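PDB 6SDU: type III effector NopAA from Sinorhizobium fredii USDA 257, which hydrolyses xyloglucan, a plant cell-wall polysaccharide, through a glycosyl hydrolase family 12 domain and probably has cellulase activity as well. Local coordinates for residues W36-W41 / G46-S51; S92-E97 / L121-T126; H141-P144 / A148-V151; P150-V155 / K201-D206. All coordinates share one frame; numbering follows the deposited sequence.

Interaction 1. Residues W36-W41 / G46-S51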
loop_
_atom_site.group_PDB
_atom_site.type_symbol
_atom_site.label_atom_id
_atom_site.label_comp_id
_atom_site.label_asym_id
_atom_site.label_seq_id
_atom_site.Cartn_x
_atom_site.Cartn_y
_atom_site.Cartn_z
ATOM N N TRP A 36 -11.868 -1.596 7.379
ATOM C CA TRP A 36 -11.448 -2.576 6.381
ATOM C C TRP A 36 -12.342 -2.443 5.158
ATOM O O TRP A 36 -13.564 -2.330 5.299
ATOM C CB TRP A 36 -11.512 -3.994 6.948
ATOM C CG TRP A 36 -10.519 -4.258 8.075
ATOM C CD1 TRP A 36 -9.282 -4.856 7.969
ATOM C CD2 TRP A 36 -10.694 -3.951 9.467
ATOM N NE1 TRP A 36 -8.680 -4.921 9.209
ATOM C CE2 TRP A 36 -9.524 -4.384 10.145
ATOM C CE3 TRP A 36 -11.725 -3.358 10.209
ATOM C CZ2 TRP A 36 -9.354 -4.224 11.527
ATOM C CZ3 TRP A 36 -11.564 -3.212 11.580
ATOM C CH2 TRP A 36 -10.379 -3.639 12.225
ATOM N N ASN A 37 -11.737 -2.456 3.963
ATOM C CA ASN A 37 -12.452 -2.221 2.709
ATOM C C ASN A 37 -12.104 -3.283 1.671
ATOM O O ASN A 37 -10.935 -3.441 1.308
ATOM C CB ASN A 37 -12.121 -0.828 2.179
ATOM C CG ASN A 37 -12.454 0.253 3.184
ATOM O OD1 ASN A 37 -13.580 0.757 3.198
ATOM N ND2 ASN A 37 -11.489 0.596 4.056
ATOM N N ASN A 38 -13.131 -3.999 1.194
ATOM C CA ASN A 38 -13.016 -5.027 0.144
ATOM C C ASN A 38 -13.090 -4.400 -1.250
ATOM O O ASN A 38 -13.996 -4.683 -2.035
ATOM C CB ASN A 38 -14.107 -6.076 0.318
ATOM C CG ASN A 38 -13.769 -7.376 -0.369
ATOM O OD1 ASN A 38 -12.602 -7.723 -0.487
ATOM N ND2 ASN A 38 -14.783 -8.089 -0.848
ATOM N N ASP A 39 -12.107 -3.559 -1.569
ATOM C CA ASP A 39 -12.146 -2.781 -2.812
ATOM C C ASP A 39 -11.767 -3.628 -4.024
ATOM O O ASP A 39 -10.626 -4.102 -4.107
ATOM C CB ASP A 39 -11.225 -1.573 -2.713
ATOM C CG ASP A 39 -11.746 -0.529 -1.772
ATOM O OD1 ASP A 39 -12.726 -0.822 -1.038
ATOM O OD2 ASP A 39 -11.187 0.597 -1.790
ATOM N N VAL A 40 -12.742 -3.859 -4.924
ATOM C CA VAL A 40 -12.574 -4.590 -6.183
ATOM C C VAL A 40 -13.414 -3.895 -7.244
ATOM O O VAL A 40 -14.617 -3.685 -7.037
ATOM C CB VAL A 40 -13.013 -6.068 -6.118
ATOM C CG1 VAL A 40 -12.403 -6.841 -7.274
ATOM C CG2 VAL A 40 -12.672 -6.688 -4.812
ATOM N N TRP A 41 -12.788 -3.506 -8.356
ATOM C CA TRP A 41 -13.483 -2.781 -9.422
ATOM C C TRP A 41 -13.178 -3.344 -10.810
ATOM O O TRP A 41 -12.477 -4.357 -10.933
ATOM C CB TRP A 41 -13.093 -1.313 -9.376
ATOM C CG TRP A 41 -11.630 -1.162 -9.527
ATOM C CD1 TRP A 41 -10.932 -1.091 -10.697
ATOM C CD2 TRP A 41 -10.663 -1.119 -8.476
ATOM N NE1 TRP A 41 -9.590 -0.968 -10.435
ATOM C CE2 TRP A 41 -9.396 -0.977 -9.080
ATOM C CE3 TRP A 41 -10.747 -1.157 -7.084
ATOM C CZ2 TRP A 41 -8.217 -0.882 -8.342
ATOM C CZ3 TRP A 41 -9.566 -1.067 -6.349
ATOM C CH2 TRP A 41 -8.321 -0.943 -6.983
ATOM N N GLY A 46 -12.630 -10.792 -10.248
ATOM C CA GLY A 46 -12.737 -12.131 -9.740
ATOM C C GLY A 46 -13.223 -12.138 -8.314
ATOM O O GLY A 46 -13.293 -11.103 -7.647
ATOM N N PRO A 47 -13.564 -13.319 -7.812
ATOM C CA PRO A 47 -14.052 -13.405 -6.431
ATOM C C PRO A 47 -12.984 -12.942 -5.458
ATOM O O PRO A 47 -11.786 -13.138 -5.682
ATOM C CB PRO A 47 -14.373 -14.897 -6.252
ATOM C CG PRO A 47 -13.714 -15.590 -7.409
ATOM C CD PRO A 47 -13.616 -14.609 -8.517
ATOM N N GLN A 48 -13.431 -12.308 -4.377
ATOM C CA GLN A 48 -12.516 -11.829 -3.355
ATOM C C GLN A 48 -13.257 -11.788 -2.037
ATOM O O GLN A 48 -14.296 -11.124 -1.950
ATOM C CB GLN A 48 -11.992 -10.434 -3.693
ATOM C CG GLN A 48 -11.018 -9.907 -2.682
ATOM C CD GLN A 48 -10.354 -8.620 -3.114
ATOM O OE1 GLN A 48 -9.431 -8.618 -3.936
ATOM N NE2 GLN A 48 -10.794 -7.516 -2.529
ATOM N N THR A 49 -12.654 -12.358 -0.988
ATOM C CA THR A 49 -13.284 -12.402 0.332
ATOM C C THR A 49 -12.292 -11.924 1.383
ATOM O O THR A 49 -11.218 -12.518 1.565
ATOM C CB THR A 49 -13.772 -13.824 0.654
ATOM O OG1 THR A 49 -14.810 -14.195 -0.262
ATOM C CG2 THR A 49 -14.280 -13.944 2.109
ATOM N N ILE A 50 -12.676 -10.882 2.093
ATOM C CA ILE A 50 -11.900 -10.335 3.197
ATOM C C ILE A 50 -12.544 -10.799 4.501
ATOM O O ILE A 50 -13.776 -10.899 4.599
ATOM C CB ILE A 50 -11.841 -8.795 3.081
ATOM C CG1 ILE A 50 -10.836 -8.178 4.063
ATOM C CG2 ILE A 50 -13.240 -8.196 3.212
ATOM C CD1 ILE A 50 -10.624 -6.684 3.810
ATOM N N SER A 51 -11.718 -11.178 5.475
ATOM C CA SER A 51 -12.203 -11.542 6.803
ATOM C C SER A 51 -11.353 -10.824 7.834
ATOM O O SER A 51 -10.140 -10.668 7.642
ATOM C CB SER A 51 -12.193 -13.063 7.056
ATOM O OG SER A 51 -10.872 -13.539 7.228
#
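Strand 36-40 of one sheet runs antiparallel (174°) to strand 48-51 of the other, with 7.7 Å between their axes and N38 opposite I50, a spacing bridged by side chains, with no backbone-to-backbone hydrogen bond between the two segments. N38 and Q48 carry it, sliding past each other in opposite directions with their amide planes turned 49° apart. With CG anti to the backbone N (chi1 -179°) and the chain extended beyond it, Q48 reaches across the gap until its NE2 donates to N38 OD1 at 2.7 Å. The N-H is nearly straight on its target, which lies in the Q48 amide plane, yet it arrives from above the carbonyl plane of N38. A longer bond returns from N38 ND2 to the backbone O of Q48, at 3.3 Å, again from above the carbonyl plane. Apolar groups close in around this pair: V40 CG2 packs beside the Q48 amide, 3.5 Å from Q48 CD, I50 CG2 packs on N38 CB at 3.7 Å, and I50 CD1 extends toward W36 CB. Each amide has further partners, Q48 OE1 taking hydrogen bonds from S62 and S72 while N38 ND2 also reaches A24 O. In this beta-sandwich, then, the buried N38 amide both accepts from the Q48 side chain and donates to the Q48 backbone, linking the facing sheets, and the outside partners satisfy polar atoms otherwise costly to bury.

Interaction 2. Residues S92-E97 / L121-T126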
loop_
_atom_site.group_PDB
_atom_site.type_symbol
_atom_site.label_atom_id
_atom_site.label_comp_id
_atom_site.label_asym_id
_atom_site.label_seq_id
_atom_site.Cartn_x
_atom_site.Cartn_y
_atom_site.Cartn_z
ATOM N N SER A 92 4.224 2.518 12.042
ATOM C CA SER A 92 3.333 1.395 11.809
ATOM C C SER A 92 4.121 0.092 11.827
ATOM O O SER A 92 5.286 0.053 11.417
ATOM C CB SER A 92 2.601 1.573 10.470
ATOM O OG SER A 92 1.513 0.685 10.361
ATOM N N SER A 93 3.486 -0.969 12.339
ATOM C CA SER A 93 4.059 -2.314 12.350
ATOM C C SER A 93 3.217 -3.258 11.505
ATOM O O SER A 93 1.989 -3.227 11.587
ATOM C CB SER A 93 4.144 -2.867 13.769
ATOM O OG SER A 93 5.108 -2.149 14.510
ATOM N N PHE A 94 3.874 -4.121 10.719
ATOM C CA PHE A 94 3.196 -5.102 9.871
ATOM C C PHE A 94 3.851 -6.472 10.015
ATOM O O PHE A 94 5.058 -6.577 10.244
ATOM C CB PHE A 94 3.203 -4.675 8.388
ATOM C CG PHE A 94 4.590 -4.582 7.778
ATOM C CD1 PHE A 94 5.385 -3.461 7.995
ATOM C CD2 PHE A 94 5.083 -5.599 6.961
ATOM C CE1 PHE A 94 6.657 -3.358 7.446
ATOM C CE2 PHE A 94 6.358 -5.506 6.394
ATOM C CZ PHE A 94 7.147 -4.374 6.648
ATOM N N ASN A 95 3.035 -7.517 9.957
ATOM C CA ASN A 95 3.505 -8.897 9.912
ATOM C C ASN A 95 2.573 -9.666 8.980
ATOM O O ASN A 95 1.368 -9.723 9.233
ATOM C CB ASN A 95 3.518 -9.503 11.318
ATOM C CG ASN A 95 4.039 -10.918 11.337
ATOM O OD1 ASN A 95 4.953 -11.265 10.594
ATOM N ND2 ASN A 95 3.436 -11.757 12.173
ATOM N N GLN A 96 3.108 -10.279 7.922
ATOM C CA GLN A 96 2.221 -10.865 6.921
ATOM C C GLN A 96 2.738 -12.207 6.395
ATOM O O GLN A 96 3.912 -12.554 6.539
ATOM C CB GLN A 96 2.015 -9.901 5.750
ATOM C CG GLN A 96 3.272 -9.736 4.874
ATOM C CD GLN A 96 3.474 -8.318 4.410
ATOM O OE1 GLN A 96 2.754 -7.409 4.828
ATOM N NE2 GLN A 96 4.452 -8.118 3.524
ATOM N N GLU A 97 1.819 -12.968 5.798
ATOM C CA GLU A 97 2.134 -14.195 5.078
ATOM C C GLU A 97 1.571 -14.055 3.663
ATOM O O GLU A 97 0.377 -13.806 3.497
ATOM C CB GLU A 97 1.532 -15.410 5.782
ATOM C CG GLU A 97 2.058 -15.694 7.192
ATOM C CD GLU A 97 1.176 -16.706 7.955
ATOM O OE1 GLU A 97 -0.037 -16.786 7.666
ATOM O OE2 GLU A 97 1.694 -17.428 8.840
ATOM N N LEU A 121 4.348 2.761 0.066
ATOM C CA LEU A 121 5.527 2.042 0.532
ATOM C C LEU A 121 5.282 0.566 0.250
ATOM O O LEU A 121 4.424 -0.044 0.889
ATOM C CB LEU A 121 5.803 2.280 2.022
ATOM C CG LEU A 121 5.586 3.700 2.583
ATOM C CD1 LEU A 121 5.707 3.702 4.119
ATOM C CD2 LEU A 121 6.573 4.673 1.961
ATOM N N TRP A 122 5.994 0.017 -0.736
ATOM C CA TRP A 122 5.866 -1.395 -1.135
ATOM C C TRP A 122 6.794 -2.260 -0.274
ATOM O O TRP A 122 8.019 -2.169 -0.391
ATOM C CB TRP A 122 6.212 -1.567 -2.616
ATOM C CG TRP A 122 5.264 -0.896 -3.623
ATOM C CD1 TRP A 122 4.445 0.186 -3.407
ATOM C CD2 TRP A 122 5.077 -1.268 -4.999
ATOM N NE1 TRP A 122 3.749 0.498 -4.558
ATOM C CE2 TRP A 122 4.116 -0.380 -5.547
ATOM C CE3 TRP A 122 5.613 -2.281 -5.817
ATOM C CZ2 TRP A 122 3.685 -0.463 -6.881
ATOM C CZ3 TRP A 122 5.179 -2.372 -7.151
ATOM C CH2 TRP A 122 4.219 -1.468 -7.661
ATOM N N THR A 123 6.223 -3.118 0.570
ATOM C CA THR A 123 7.054 -3.975 1.423
ATOM C C THR A 123 7.428 -5.301 0.761
ATOM O O THR A 123 8.547 -5.772 0.944
ATOM C CB THR A 123 6.355 -4.255 2.754
ATOM O OG1 THR A 123 5.125 -4.976 2.524
ATOM C CG2 THR A 123 6.091 -2.951 3.495
ATOM N N ASN A 124 6.499 -5.952 0.054
ATOM C CA ASN A 124 6.775 -7.208 -0.647
ATOM C C ASN A 124 5.937 -7.180 -1.918
ATOM O O ASN A 124 4.807 -6.684 -1.908
ATOM C CB ASN A 124 6.452 -8.452 0.206
ATOM C CG ASN A 124 7.142 -9.734 -0.308
ATOM O OD1 ASN A 124 7.846 -9.736 -1.330
ATOM N ND2 ASN A 124 6.921 -10.830 0.398
ATOM N N TYR A 125 6.519 -7.628 -3.025
ATOM C CA TYR A 125 5.856 -7.482 -4.314
ATOM C C TYR A 125 6.442 -8.513 -5.270
ATOM O O TYR A 125 7.451 -9.155 -4.976
ATOM C CB TYR A 125 5.985 -6.042 -4.841
ATOM C CG TYR A 125 7.371 -5.405 -4.664
ATOM C CD1 TYR A 125 7.792 -4.897 -3.418
ATOM C CD2 TYR A 125 8.235 -5.286 -5.738
ATOM C CE1 TYR A 125 9.041 -4.322 -3.260
ATOM C CE2 TYR A 125 9.488 -4.707 -5.591
ATOM C CZ TYR A 125 9.891 -4.234 -4.359
ATOM O OH TYR A 125 11.131 -3.669 -4.237
ATOM N N THR A 126 5.771 -8.703 -6.400
ATOM C CA THR A 126 6.235 -9.694 -7.366
ATOM C C THR A 126 7.171 -9.129 -8.422
ATOM O O THR A 126 7.658 -9.905 -9.237
ATOM C CB THR A 126 5.054 -10.343 -8.101
ATOM O OG1 THR A 126 4.261 -9.313 -8.707
ATOM C CG2 THR A 126 4.226 -11.122 -7.156
#
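F94 and Q96, alternate residues of strand 90-97, both set CG between the backbone N and the carbonyl carbon (chi1 63° and 70°), which sends the ring and the amide chain toward T123. T123 uses the same first torsion for its hydroxyl, leaving CG2 beside the backbone N, where it meets the phenyl group. That methyl sits over one face of the F94 ring, 4.0 Å from the centroid and 27° off the normal, a CH-pi contact whose nearest approach is 3.6 Å from T123 CG2 to F94 CZ. The Q96 chain bends at chi2 and crosses T123 at a slant, bringing NE2 within 3.4 Å of T123 OG1 in a straight but long and weak hydrogen bond. NE2 also rests near N124 CB, at 3.9 Å. Stronger partners lie beyond the pair: the hydroxyl of Y214 bonds both Q96 OE1 and T123 OG1, and N185 OD1 receives Q96 NE2 and N124 ND2. W122, next in sequence, touches the bound glucose, while the T123 side chain is about 13 Å away from it. One threonine thus serves two chemistries, its methyl meeting an aromatic face and its hydroxyl joining a buried polar network between the two sheets.

Interaction 3. Residues H141-P144 / A148-V151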
loop_
_atom_site.group_PDB
_atom_site.type_symbol
_atom_site.label_atom_id
_atom_site.label_comp_id
_atom_site.label_asym_id
_atom_site.label_seq_id
_atom_site.Cartn_x
_atom_site.Cartn_y
_atom_site.Cartn_z
ATOM N N HIS A 141 7.998 8.198 -16.355
ATOM C CA HIS A 141 9.005 7.763 -17.312
ATOM C C HIS A 141 9.359 6.291 -17.159
ATOM O O HIS A 141 9.438 5.774 -16.037
ATOM C CB HIS A 141 10.256 8.621 -17.151
ATOM C CG HIS A 141 9.976 10.075 -17.278
ATOM N ND1 HIS A 141 9.524 10.632 -18.452
ATOM C CD2 HIS A 141 10.056 11.088 -16.383
ATOM C CE1 HIS A 141 9.340 11.932 -18.279
ATOM N NE2 HIS A 141 9.656 12.234 -17.033
ATOM N N TYR A 142 9.613 5.643 -18.308
ATOM C CA TYR A 142 9.986 4.242 -18.389
ATOM C C TYR A 142 11.223 4.079 -19.260
ATOM O O TYR A 142 11.471 4.872 -20.172
ATOM C CB TYR A 142 8.852 3.375 -18.973
ATOM C CG TYR A 142 7.586 3.478 -18.160
ATOM C CD1 TYR A 142 7.361 2.635 -17.079
ATOM C CD2 TYR A 142 6.624 4.431 -18.463
ATOM C CE1 TYR A 142 6.204 2.738 -16.324
ATOM C CE2 TYR A 142 5.459 4.548 -17.707
ATOM C CZ TYR A 142 5.250 3.703 -16.647
ATOM O OH TYR A 142 4.090 3.821 -15.901
ATOM N N ALA A 143 11.987 3.021 -18.976
ATOM C CA ALA A 143 13.159 2.671 -19.755
ATOM C C ALA A 143 12.735 1.895 -20.996
ATOM O O ALA A 143 11.588 1.448 -21.094
ATOM C CB ALA A 143 14.123 1.832 -18.915
ATOM N N PRO A 144 13.613 1.798 -21.999
ATOM C CA PRO A 144 13.266 1.028 -23.205
ATOM C C PRO A 144 12.843 -0.414 -22.924
ATOM O O PRO A 144 12.044 -0.976 -23.690
ATOM C CB PRO A 144 14.548 1.114 -24.037
ATOM C CG PRO A 144 15.129 2.458 -23.653
ATOM C CD PRO A 144 14.891 2.534 -22.159
ATOM N N ALA A 148 10.059 1.064 -14.885
ATOM C CA ALA A 148 9.885 2.440 -14.423
ATOM C C ALA A 148 11.246 2.982 -14.004
ATOM O O ALA A 148 12.089 2.236 -13.506
ATOM C CB ALA A 148 8.906 2.515 -13.250
ATOM N N ILE A 149 11.479 4.267 -14.250
ATOM C CA ILE A 149 12.768 4.896 -13.937
ATOM C C ILE A 149 12.687 5.540 -12.564
ATOM O O ILE A 149 11.905 6.484 -12.369
ATOM C CB ILE A 149 13.169 5.938 -14.987
ATOM C CG1 ILE A 149 13.284 5.290 -16.372
ATOM C CG2 ILE A 149 14.496 6.617 -14.544
ATOM C CD1 ILE A 149 13.360 6.292 -17.514
ATOM N N PRO A 150 13.509 5.108 -11.602
ATOM C CA PRO A 150 13.508 5.732 -10.271
ATOM C C PRO A 150 14.013 7.164 -10.335
ATOM O O PRO A 150 14.897 7.501 -11.126
ATOM C CB PRO A 150 14.490 4.870 -9.459
ATOM C CG PRO A 150 14.825 3.689 -10.301
ATOM C CD PRO A 150 14.467 3.992 -11.724
ATOM N N VAL A 151 13.439 8.008 -9.486
ATOM C CA VAL A 151 13.929 9.377 -9.355
ATOM C C VAL A 151 15.044 9.475 -8.309
ATOM O O VAL A 151 15.878 10.378 -8.387
ATOM C CB VAL A 151 12.774 10.349 -9.055
ATOM C CG1 VAL A 151 11.794 10.346 -10.226
ATOM C CG2 VAL A 151 12.071 9.976 -7.766
#
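I149 leans from the 148-151 loop segment onto H141-A143, and its side chain can be followed outward atom by atom. CB lies 3.9 Å from H141 O, the same oxygen that accepts the backbone hydrogen bond from I149 N. CG1, turned anti to the carbonyl carbon (chi1 -60°), passes over the next peptide, 3.7 Å from A143 N, with A143 CB a little farther off. CD1 ends the chain 3.5 Å from Y142 C and 3.9 Å from H141 CB, so the aliphatic branch lies along the backbone of its partner segment. The I149 N to H141 O bond measures 3.1 Å, its donor tilted from the carbonyl plane, and accompanies a single beta bridge between Y142 and A148. Here the tyrosine ring meets A148 obliquely, Y142 CD1 standing 3.7 Å from A148 CA and CE1 near the alanine CB. H141 O is also hydrogen-bonded by S139, while A148 packs on P137 and F165. Y142 comes within about 5 Å of the bound glucose and P137 lines the sugar pocket, which puts this contact at the border of the binding site. The two sides of this surface loop are therefore closed by one backbone bond with apolar groups laid about it.

Interaction 4. Residues P150-V155 / K201-D206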
loop_
_atom_site.group_PDB
_atom_site.type_symbol
_atom_site.label_atom_id
_atom_site.label_comp_id
_atom_site.label_asym_id
_atom_site.label_seq_id
_atom_site.Cartn_x
_atom_site.Cartn_y
_atom_site.Cartn_z
ATOM N N PRO A 150 13.509 5.108 -11.602
ATOM C CA PRO A 150 13.508 5.732 -10.271
ATOM C C PRO A 150 14.013 7.164 -10.335
ATOM O O PRO A 150 14.897 7.501 -11.126
ATOM C CB PRO A 150 14.490 4.870 -9.459
ATOM C CG PRO A 150 14.825 3.689 -10.301
ATOM C CD PRO A 150 14.467 3.992 -11.724
ATOM N N VAL A 151 13.439 8.008 -9.486
ATOM C CA VAL A 151 13.929 9.377 -9.355
ATOM C C VAL A 151 15.044 9.475 -8.309
ATOM O O VAL A 151 15.878 10.378 -8.387
ATOM C CB VAL A 151 12.774 10.349 -9.055
ATOM C CG1 VAL A 151 11.794 10.346 -10.226
ATOM C CG2 VAL A 151 12.071 9.976 -7.766
ATOM N N TYR A 152 15.054 8.585 -7.311
ATOM C CA TYR A 152 16.128 8.470 -6.330
ATOM C C TYR A 152 16.343 6.993 -6.058
ATOM O O TYR A 152 15.379 6.221 -6.027
ATOM C CB TYR A 152 15.811 9.181 -5.002
ATOM C CG TYR A 152 15.512 10.667 -5.106
ATOM C CD1 TYR A 152 16.531 11.614 -5.006
ATOM C CD2 TYR A 152 14.209 11.125 -5.297
ATOM C CE1 TYR A 152 16.257 12.975 -5.098
ATOM C CE2 TYR A 152 13.926 12.479 -5.399
ATOM C CZ TYR A 152 14.954 13.398 -5.294
ATOM O OH TYR A 152 14.692 14.752 -5.380
ATOM N N SER A 153 17.600 6.604 -5.865
ATOM C CA SER A 153 17.974 5.217 -5.636
ATOM C C SER A 153 18.631 5.047 -4.269
ATOM O O SER A 153 19.321 5.948 -3.777
ATOM C CB SER A 153 18.923 4.715 -6.724
ATOM O OG SER A 153 18.232 4.444 -7.931
ATOM N N ASN A 154 18.377 3.882 -3.660
ATOM C CA ASN A 154 18.985 3.438 -2.391
ATOM C C ASN A 154 18.878 4.492 -1.294
ATOM O O ASN A 154 19.818 4.756 -0.544
ATOM C CB ASN A 154 20.434 3.003 -2.605
ATOM C CG ASN A 154 20.551 1.917 -3.651
ATOM O OD1 ASN A 154 19.969 0.835 -3.506
ATOM N ND2 ASN A 154 21.273 2.203 -4.726
ATOM N N VAL A 155 17.686 5.047 -1.153
ATOM C CA VAL A 155 17.444 6.049 -0.129
ATOM C C VAL A 155 17.213 5.334 1.192
ATOM O O VAL A 155 16.366 4.442 1.289
ATOM C CB VAL A 155 16.246 6.927 -0.504
ATOM C CG1 VAL A 155 15.974 7.951 0.597
ATOM C CG2 VAL A 155 16.499 7.594 -1.843
ATOM N N LYS A 201 12.520 17.121 -0.245
ATOM C CA LYS A 201 12.783 17.166 -1.677
ATOM C C LYS A 201 11.786 18.047 -2.408
ATOM O O LYS A 201 11.854 18.154 -3.633
ATOM C CB LYS A 201 12.755 15.762 -2.263
ATOM C CG LYS A 201 13.711 14.829 -1.579
ATOM C CD LYS A 201 15.143 15.223 -1.821
ATOM C CE LYS A 201 16.063 14.344 -1.008
ATOM N NZ LYS A 201 17.492 14.600 -1.315
ATOM N N GLY A 202 10.871 18.681 -1.677
ATOM C CA GLY A 202 9.972 19.668 -2.232
ATOM C C GLY A 202 8.717 19.164 -2.909
ATOM O O GLY A 202 8.071 19.944 -3.619
ATOM N N TYR A 203 8.326 17.899 -2.692
ATOM C CA TYR A 203 7.093 17.390 -3.303
ATOM C C TYR A 203 5.841 18.009 -2.692
ATOM O O TYR A 203 4.838 18.174 -3.393
ATOM C CB TYR A 203 7.039 15.871 -3.209
ATOM C CG TYR A 203 8.024 15.245 -4.149
ATOM C CD1 TYR A 203 7.781 15.210 -5.519
ATOM C CD2 TYR A 203 9.230 14.740 -3.677
ATOM C CE1 TYR A 203 8.707 14.648 -6.396
ATOM C CE2 TYR A 203 10.160 14.184 -4.535
ATOM C CZ TYR A 203 9.895 14.139 -5.893
ATOM O OH TYR A 203 10.826 13.593 -6.743
ATOM N N PHE A 204 5.865 18.334 -1.400
ATOM C CA PHE A 204 4.753 19.004 -0.738
ATOM C C PHE A 204 5.294 19.771 0.464
ATOM O O PHE A 204 6.457 19.626 0.844
ATOM C CB PHE A 204 3.646 18.019 -0.309
ATOM C CG PHE A 204 4.150 16.761 0.360
ATOM C CD1 PHE A 204 4.754 16.804 1.620
ATOM C CD2 PHE A 204 3.997 15.524 -0.263
ATOM C CE1 PHE A 204 5.221 15.631 2.234
ATOM C CE2 PHE A 204 4.463 14.342 0.344
ATOM C CZ PHE A 204 5.068 14.395 1.597
ATOM N N GLY A 205 4.432 20.610 1.044
ATOM C CA GLY A 205 4.743 21.413 2.224
ATOM C C GLY A 205 4.311 20.743 3.515
ATOM O O GLY A 205 4.465 19.524 3.666
ATOM N N ASP A 206 3.781 21.529 4.460
ATOM C CA ASP A 206 3.266 21.003 5.726
ATOM C C ASP A 206 1.909 20.364 5.435
ATOM O O ASP A 206 0.833 20.943 5.607
ATOM C CB ASP A 206 3.173 22.085 6.794
ATOM C CG ASP A 206 2.845 21.512 8.172
ATOM O OD1 ASP A 206 3.198 20.333 8.412
ATOM O OD2 ASP A 206 2.260 22.236 9.014
#
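The rings of Y152 and Y203 meet edge against edge: Y203 OH comes to the rim of the Y152 ring, near its plane and 3.6 Å from CE2, and Y152 CE2 in turn lies near the plane of the Y203 ring at its edge. The two side chains approach from opposite directions, with 4.2 Å between Y152 CE2 and Y203 CE2. K201 comes at the Y152 ring obliquely, its CD 3.6 Å from Y152 OH and 3.9 Å from CZ. A bend at chi2 (-67°) folds the lysine so that CB, CG and CD all gather about the phenol end of Y152, making this an aliphatic contact and not one of the ammonium group. V151 adds a smaller touch, CG2 lying 4.0 Å from Y203 OH. V151 and Y152 form a classic beta bulge opposite V164, and both side chains point to the 201-206 loop. That loop follows helix 191-200, which ends in a Schellman motif with G202 at positive phi. W197 of the helix meets the Y152 ring edge-to-face, while Y203 leans on I198 and on E166 of strand 160-168, so the contact joins the bulged strand 152-153 to the helix end at the protein surface.

Overall arrangement
Interactions 1 and 2 are buried and bridge the same two sheets of the sandwich, their centres 18 Å apart; interactions 3 and 4 lie at the surface, with centres 15 Å apart, and share P150 and V151. Chemistry follows place. Inside, amides and a threonine hydroxyl cross between sheets, each with further polar partners, whereas outside, aliphatic and aromatic groups lie against backbone or aromatic rings, joined in interaction 3 by one main-chain bond. Interactions 1 and 4 stand on opposite sides of the chain's centre, about 32 Å apart between centres. The segments of interaction 2 include W122, which touches the sugar, and Y142 of interaction 3 comes within about 5 Å of it.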